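PDB 4ZI8: protein Pcdhgc3 from Mus musculus, which probably mediates calcium-dependent cell adhesion through extracellular cadherin repeats, the first three of which form this chain, and may help establish specific neuronal connections in the brain. Local coordinates for residues B[130-135]-B[218-223]; B[241-246]-B[298-303]. All coordinates share one frame; numbering follows the deposited sequence.

Interaction 1: residues B[130-135]-B[218-223]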
loop_
_atom_site.group_PDB
_atom_site.type_symbol
_atom_site.label_atom_id
_atom_site.label_comp_id
_atom_site.label_asym_id
_atom_site.label_seq_id
_atom_site.Cartn_x
_atom_site.Cartn_y
_atom_site.Cartn_z
ATOM N N MET B 130 -5.458 13.671 10.143
ATOM C CA MET B 130 -4.805 12.870 9.143
ATOM C C MET B 130 -5.597 11.591 8.842
ATOM O O MET B 130 -6.079 10.949 9.763
ATOM C CB MET B 130 -3.411 12.542 9.643
ATOM C CG MET B 130 -2.669 11.680 8.727
ATOM S SD MET B 130 -1.016 11.407 9.356
ATOM C CE MET B 130 -0.488 10.409 7.953
ATOM N N LYS B 131 -5.718 11.218 7.571
ATOM C CA LYS B 131 -6.345 9.945 7.198
ATOM C C LYS B 131 -5.350 9.008 6.515
ATOM O O LYS B 131 -4.518 9.446 5.732
ATOM C CB LYS B 131 -7.541 10.188 6.279
ATOM C CG LYS B 131 -7.175 10.976 5.039
ATOM C CD LYS B 131 -8.336 11.177 4.077
ATOM C CE LYS B 131 -7.883 11.968 2.847
ATOM N NZ LYS B 131 -8.894 11.955 1.750
ATOM N N LEU B 132 -5.424 7.720 6.829
ATOM C CA LEU B 132 -4.675 6.710 6.106
ATOM C C LEU B 132 -5.638 5.616 5.652
ATOM O O LEU B 132 -6.511 5.221 6.418
ATOM C CB LEU B 132 -3.585 6.089 6.968
ATOM C CG LEU B 132 -2.496 6.982 7.533
ATOM C CD1 LEU B 132 -1.800 6.253 8.650
ATOM C CD2 LEU B 132 -1.517 7.293 6.420
ATOM N N GLU B 133 -5.491 5.131 4.427
ATOM C CA GLU B 133 -6.247 3.952 4.006
ATOM C C GLU B 133 -5.272 2.796 3.957
ATOM O O GLU B 133 -4.274 2.856 3.250
ATOM C CB GLU B 133 -6.917 4.160 2.658
ATOM C CG GLU B 133 -7.815 5.381 2.633
ATOM C CD GLU B 133 -8.692 5.470 1.395
ATOM O OE1 GLU B 133 -9.592 6.336 1.394
ATOM O OE2 GLU B 133 -8.494 4.686 0.431
ATOM N N ILE B 134 -5.539 1.756 4.730
ATOM C CA ILE B 134 -4.589 0.667 4.853
ATOM C C ILE B 134 -5.276 -0.695 4.620
ATOM O O ILE B 134 -6.216 -1.045 5.325
ATOM C CB ILE B 134 -3.921 0.668 6.234
ATOM C CG1 ILE B 134 -3.292 2.035 6.553
ATOM C CG2 ILE B 134 -2.866 -0.442 6.316
ATOM C CD1 ILE B 134 -2.808 2.132 7.952
ATOM N N SER B 135 -4.813 -1.455 3.630
ATOM C CA SER B 135 -5.367 -2.797 3.369
ATOM C C SER B 135 -5.144 -3.727 4.530
ATOM O O SER B 135 -4.078 -3.710 5.140
ATOM C CB SER B 135 -4.750 -3.412 2.116
ATOM O OG SER B 135 -5.150 -4.781 1.962
ATOM N N LEU B 218 -2.989 15.139 17.109
ATOM C CA LEU B 218 -3.410 14.965 15.750
ATOM C C LEU B 218 -4.305 13.714 15.669
ATOM O O LEU B 218 -3.824 12.616 15.871
ATOM C CB LEU B 218 -2.197 14.838 14.837
ATOM C CG LEU B 218 -2.462 14.659 13.343
ATOM C CD1 LEU B 218 -3.070 15.881 12.718
ATOM C CD2 LEU B 218 -1.192 14.286 12.629
ATOM N N PRO B 219 -5.607 13.895 15.425
ATOM C CA PRO B 219 -6.469 12.730 15.149
ATOM C C PRO B 219 -6.010 11.991 13.914
ATOM O O PRO B 219 -5.838 12.615 12.857
ATOM C CB PRO B 219 -7.856 13.334 14.889
ATOM C CG PRO B 219 -7.759 14.740 15.339
ATOM C CD PRO B 219 -6.318 15.166 15.271
ATOM N N ILE B 220 -5.839 10.686 14.040
ATOM C CA ILE B 220 -5.525 9.836 12.906
ATOM C C ILE B 220 -6.677 8.884 12.665
ATOM O O ILE B 220 -6.985 8.034 13.508
ATOM C CB ILE B 220 -4.241 9.048 13.161
ATOM C CG1 ILE B 220 -3.087 10.030 13.431
ATOM C CG2 ILE B 220 -3.928 8.127 11.997
ATOM C CD1 ILE B 220 -1.920 9.344 14.047
ATOM N N ARG B 221 -7.339 9.027 11.534
ATOM C CA ARG B 221 -8.406 8.105 11.248
ATOM C C ARG B 221 -7.961 7.108 10.169
ATOM O O ARG B 221 -7.663 7.468 9.031
ATOM C CB ARG B 221 -9.689 8.860 10.881
ATOM C CG ARG B 221 -9.759 9.529 9.548
ATOM C CD ARG B 221 -11.157 10.103 9.319
ATOM N NE ARG B 221 -11.359 10.442 7.916
ATOM C CZ ARG B 221 -10.948 11.574 7.351
ATOM N NH1 ARG B 221 -11.167 11.796 6.059
ATOM N NH2 ARG B 221 -10.313 12.487 8.081
ATOM N N ILE B 222 -7.887 5.846 10.555
ATOM C CA ILE B 222 -7.506 4.807 9.604
ATOM C C ILE B 222 -8.726 4.048 9.059
ATOM O O ILE B 222 -9.514 3.501 9.822
ATOM C CB ILE B 222 -6.532 3.851 10.255
ATOM C CG1 ILE B 222 -5.298 4.639 10.706
ATOM C CG2 ILE B 222 -6.159 2.712 9.281
ATOM C CD1 ILE B 222 -4.573 3.990 11.810
ATOM N N THR B 223 -8.905 4.070 7.744
ATOM C CA THR B 223 -9.887 3.229 7.089
ATOM C C THR B 223 -9.215 1.913 6.725
ATOM O O THR B 223 -8.253 1.891 5.949
ATOM C CB THR B 223 -10.452 3.897 5.833
ATOM O OG1 THR B 223 -11.060 5.135 6.207
ATOM C CG2 THR B 223 -11.500 3.001 5.152
#

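Interaction 2: residues B[241-246]-B[298-303]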
loop_
_atom_site.group_PDB
_atom_site.type_symbol
_atom_site.label_atom_id
_atom_site.label_comp_id
_atom_site.label_asym_id
_atom_site.label_seq_id
_atom_site.Cartn_x
_atom_site.Cartn_y
_atom_site.Cartn_z
ATOM N N ALA B 241 -33.508 -33.230 -4.018
ATOM C CA ALA B 241 -34.774 -32.883 -4.641
ATOM C C ALA B 241 -35.385 -34.081 -5.332
ATOM O O ALA B 241 -34.679 -34.924 -5.901
ATOM C CB ALA B 241 -34.598 -31.738 -5.635
ATOM N N ARG B 242 -36.712 -34.144 -5.295
ATOM C CA ARG B 242 -37.443 -35.124 -6.075
ATOM C C ARG B 242 -38.316 -34.404 -7.091
ATOM O O ARG B 242 -39.135 -33.539 -6.734
ATOM C CB ARG B 242 -38.298 -36.015 -5.176
ATOM C CG ARG B 242 -37.513 -36.710 -4.101
ATOM C CD ARG B 242 -38.397 -37.637 -3.326
ATOM N NE ARG B 242 -38.689 -38.844 -4.094
ATOM C CZ ARG B 242 -39.872 -39.439 -4.130
ATOM N NH1 ARG B 242 -40.896 -38.925 -3.461
ATOM N NH2 ARG B 242 -40.037 -40.546 -4.841
ATOM N N VAL B 243 -38.140 -34.768 -8.351
ATOM C CA VAL B 243 -38.799 -34.098 -9.445
ATOM C C VAL B 243 -39.534 -35.147 -10.285
ATOM O O VAL B 243 -38.938 -36.182 -10.635
ATOM C CB VAL B 243 -37.778 -33.318 -10.314
ATOM C CG1 VAL B 243 -38.494 -32.507 -11.362
ATOM C CG2 VAL B 243 -36.946 -32.387 -9.453
ATOM N N ARG B 244 -40.813 -34.900 -10.583
ATOM C CA ARG B 244 -41.588 -35.784 -11.465
ATOM C C ARG B 244 -40.959 -35.807 -12.844
ATOM O O ARG B 244 -40.503 -34.758 -13.335
ATOM C CB ARG B 244 -43.034 -35.322 -11.592
ATOM C CG ARG B 244 -43.741 -35.069 -10.286
ATOM C CD ARG B 244 -45.153 -34.540 -10.535
ATOM N NE ARG B 244 -45.853 -35.377 -11.504
ATOM C CZ ARG B 244 -46.469 -36.513 -11.199
ATOM N NH1 ARG B 244 -46.479 -36.943 -9.947
ATOM N NH2 ARG B 244 -47.073 -37.216 -12.148
ATOM N N GLU B 245 -40.943 -36.968 -13.502
ATOM C CA GLU B 245 -40.222 -37.041 -14.784
ATOM C C GLU B 245 -40.889 -36.183 -15.861
ATOM O O GLU B 245 -40.245 -35.800 -16.839
ATOM C CB GLU B 245 -40.062 -38.502 -15.279
ATOM C CG GLU B 245 -41.304 -39.172 -15.707
ATOM C CD GLU B 245 -41.046 -40.509 -16.404
ATOM O OE1 GLU B 245 -41.895 -41.392 -16.208
ATOM O OE2 GLU B 245 -40.034 -40.684 -17.148
ATOM N N ASP B 246 -42.162 -35.848 -15.683
ATOM C CA ASP B 246 -42.813 -35.018 -16.686
ATOM C C ASP B 246 -42.724 -33.520 -16.335
ATOM O O ASP B 246 -43.396 -32.694 -16.949
ATOM C CB ASP B 246 -44.273 -35.462 -16.896
ATOM C CG ASP B 246 -45.143 -35.232 -15.678
ATOM O OD1 ASP B 246 -44.587 -34.914 -14.605
ATOM O OD2 ASP B 246 -46.387 -35.375 -15.794
ATOM N N GLY B 298 -34.061 -29.301 -19.701
ATOM C CA GLY B 298 -34.329 -30.306 -20.721
ATOM C C GLY B 298 -35.497 -31.186 -20.323
ATOM O O GLY B 298 -36.426 -30.730 -19.660
ATOM N N ARG B 299 -35.484 -32.449 -20.740
ATOM C CA ARG B 299 -36.558 -33.361 -20.360
ATOM C C ARG B 299 -36.019 -34.509 -19.526
ATOM O O ARG B 299 -35.170 -35.260 -19.974
ATOM C CB ARG B 299 -37.277 -33.916 -21.589
ATOM C CG ARG B 299 -38.435 -34.833 -21.220
ATOM C CD ARG B 299 -39.068 -35.474 -22.445
ATOM N NE ARG B 299 -38.216 -36.488 -23.072
ATOM C CZ ARG B 299 -38.135 -37.762 -22.678
ATOM N NH1 ARG B 299 -38.841 -38.189 -21.639
ATOM N NH2 ARG B 299 -37.338 -38.611 -23.320
ATOM N N LEU B 300 -36.513 -34.640 -18.305
ATOM C CA LEU B 300 -36.160 -35.785 -17.479
ATOM C C LEU B 300 -36.776 -37.045 -18.062
ATOM O O LEU B 300 -37.755 -36.984 -18.795
ATOM C CB LEU B 300 -36.635 -35.592 -16.045
ATOM C CG LEU B 300 -36.085 -34.373 -15.291
ATOM C CD1 LEU B 300 -36.707 -34.313 -13.928
ATOM C CD2 LEU B 300 -34.587 -34.455 -15.162
ATOM N N ASP B 301 -36.184 -38.185 -17.745
ATOM C CA ASP B 301 -36.768 -39.454 -18.131
ATOM C C ASP B 301 -36.401 -40.506 -17.103
ATOM O O ASP B 301 -35.216 -40.819 -16.917
ATOM C CB ASP B 301 -36.293 -39.875 -19.508
ATOM C CG ASP B 301 -37.026 -41.100 -20.011
ATOM O OD1 ASP B 301 -36.906 -42.159 -19.379
ATOM O OD2 ASP B 301 -37.724 -41.000 -21.033
ATOM N N PHE B 302 -37.415 -41.037 -16.427
ATOM C CA PHE B 302 -37.194 -41.927 -15.295
ATOM C C PHE B 302 -36.549 -43.242 -15.746
ATOM O O PHE B 302 -35.716 -43.803 -15.046
ATOM C CB PHE B 302 -38.522 -42.171 -14.561
ATOM C CG PHE B 302 -38.451 -43.214 -13.464
ATOM C CD1 PHE B 302 -38.008 -42.883 -12.184
ATOM C CD2 PHE B 302 -38.869 -44.522 -13.706
ATOM C CE1 PHE B 302 -37.965 -43.833 -11.185
ATOM C CE2 PHE B 302 -38.820 -45.480 -12.700
ATOM C CZ PHE B 302 -38.377 -45.131 -11.443
ATOM N N GLU B 303 -36.915 -43.722 -16.924
ATOM C CA GLU B 303 -36.346 -44.980 -17.397
ATOM C C GLU B 303 -34.903 -44.776 -17.879
ATOM O O GLU B 303 -34.087 -45.683 -17.795
ATOM C CB GLU B 303 -37.233 -45.601 -18.492
ATOM C CG GLU B 303 -38.683 -45.840 -18.027
ATOM C CD GLU B 303 -39.562 -44.579 -18.053
ATOM O OE1 GLU B 303 -39.503 -43.835 -19.054
ATOM O OE2 GLU B 303 -40.316 -44.329 -17.083
HETATM O O HOH W 1 -38.851 -33.541 -17.458
HETATM O O HOH W 2 -40.770 -36.834 -19.730
#

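Interaction 1: residues B[130-135]-B[218-223]
Ile134 and Ile222 meet at an angle on the inward face of two parallel strands, with CD1 of Ile134 3.7 Å from CG2 of Ile222. A chi1 of -54° sets CG1 of Ile134 opposite its carbonyl carbon, and the extended chi2 then carries CD1 onto that methyl. Phe170 touches both isoleucines, and Phe144 packs on Leu132 and Ile134. Toward the strand starts the packing is wider: Leu132 CD1 is 4.4 Å from Ile220 CG2, while CB of Met130 lies 4.1 Å from Leu218 CD2. The rest of the extended Met130 chain leads away, toward Leu146 and Glu147.

Five backbone hydrogen bonds join the strands in parallel register. Met130 and Leu132 each use both N and O, gripping Pro219 O and Arg221 N, then Arg221 O and Thr223 N; Ile134 N binds Thr223 O at 3.0 Å. The bond from Leu132 N to Arg221 O is the longest of the five at 3.2 Å, its donor tilted 29° from the carbonyl plane.

On the other, exposed face Lys131 and Arg221 run side by side. CB of Lys131 sits 3.8 Å above the guanidinium plane of Arg221, over its centre; the lysine side chain is poorly ordered. Methylene carbons thus lie on a charged flat group, whose counter-charge is Glu129, in a salt bridge.

Such parallel pairing of an N-terminal edge strand with the last strand, 215-225, is characteristic of the cadherin repeat's Greek-key beta sandwich, here the second repeat; both strands run toward the calcium-bound junction with the third.

Interaction 2: residues B[241-246]-B[298-303]
Glu245 reaches across to the backbone of Phe302 at the C-terminal end of the third cadherin repeat, away from its calcium-filled junction with the second, where the turn after strand 238-244 meets the loop Leu300-Asp301-Phe302-Glu303, which carries two acidic residues. Glu245 and Glu303 share a calcium site in this protein, and Asp301 and Glu303 another; neither is occupied by a calcium bound to this chain here.

One direct hydrogen bond crosses the contact. Phe302 N donates to Glu245 OE2 at 2.7 Å, almost straight but from above the carboxylate plane, 48° out of it. With chi1 at 69°, CG of Glu245 lies between its backbone N and carbonyl carbon, and the extended chain beyond crosses Phe302 at about a right angle, bringing OE2 within 3.3 Å of Phe302 CB.

Water supplies further links: one molecule bridges Glu245 O and Leu300 N, at 2.7 Å from each, and a second joins Glu245 O to Arg299 NH1. Arg299 NH1 also holds Asp301 OD2 in a salt bridge, while Asp301 OD1 accepts from Asp304 N.

The apolar contact is small and deep. CD1 of Leu300 packs 3.6 Å from Val243 CG1, the two side chains crossing nearly perpendicularly, and Val330 of strand 324-333 adjoins Val243.

Like charges gather at the tip, where Asp334 also approaches Glu245. Without calcium this crowding would be expected to favour proton uptake by one of the carboxylates. Glu303, bent at chi2, brings OE2 to 3.4 Å from Glu245 OE1, their carboxylate planes 56° apart.

From the N terminus, the chain completes its first repeat before entering interaction 1, where strand 130-135 is joined, after 82 intervening residues, by residues 218-223, closing most of the second repeat. The chain then passes the calcium-bound linker into the third repeat. Interaction 2 opens there at 241-246 and closes after 51 residues at 298-303, before the last two strands, 307-316 and 324-333. The two loops therefore follow in series, neither nesting nor crossing. Their centres lie 59 Å apart and their nearest atoms about 41 Å apart: interaction 1 joins strands within a sheet, whereas interaction 2 ties a strand end to a loop at the far tip.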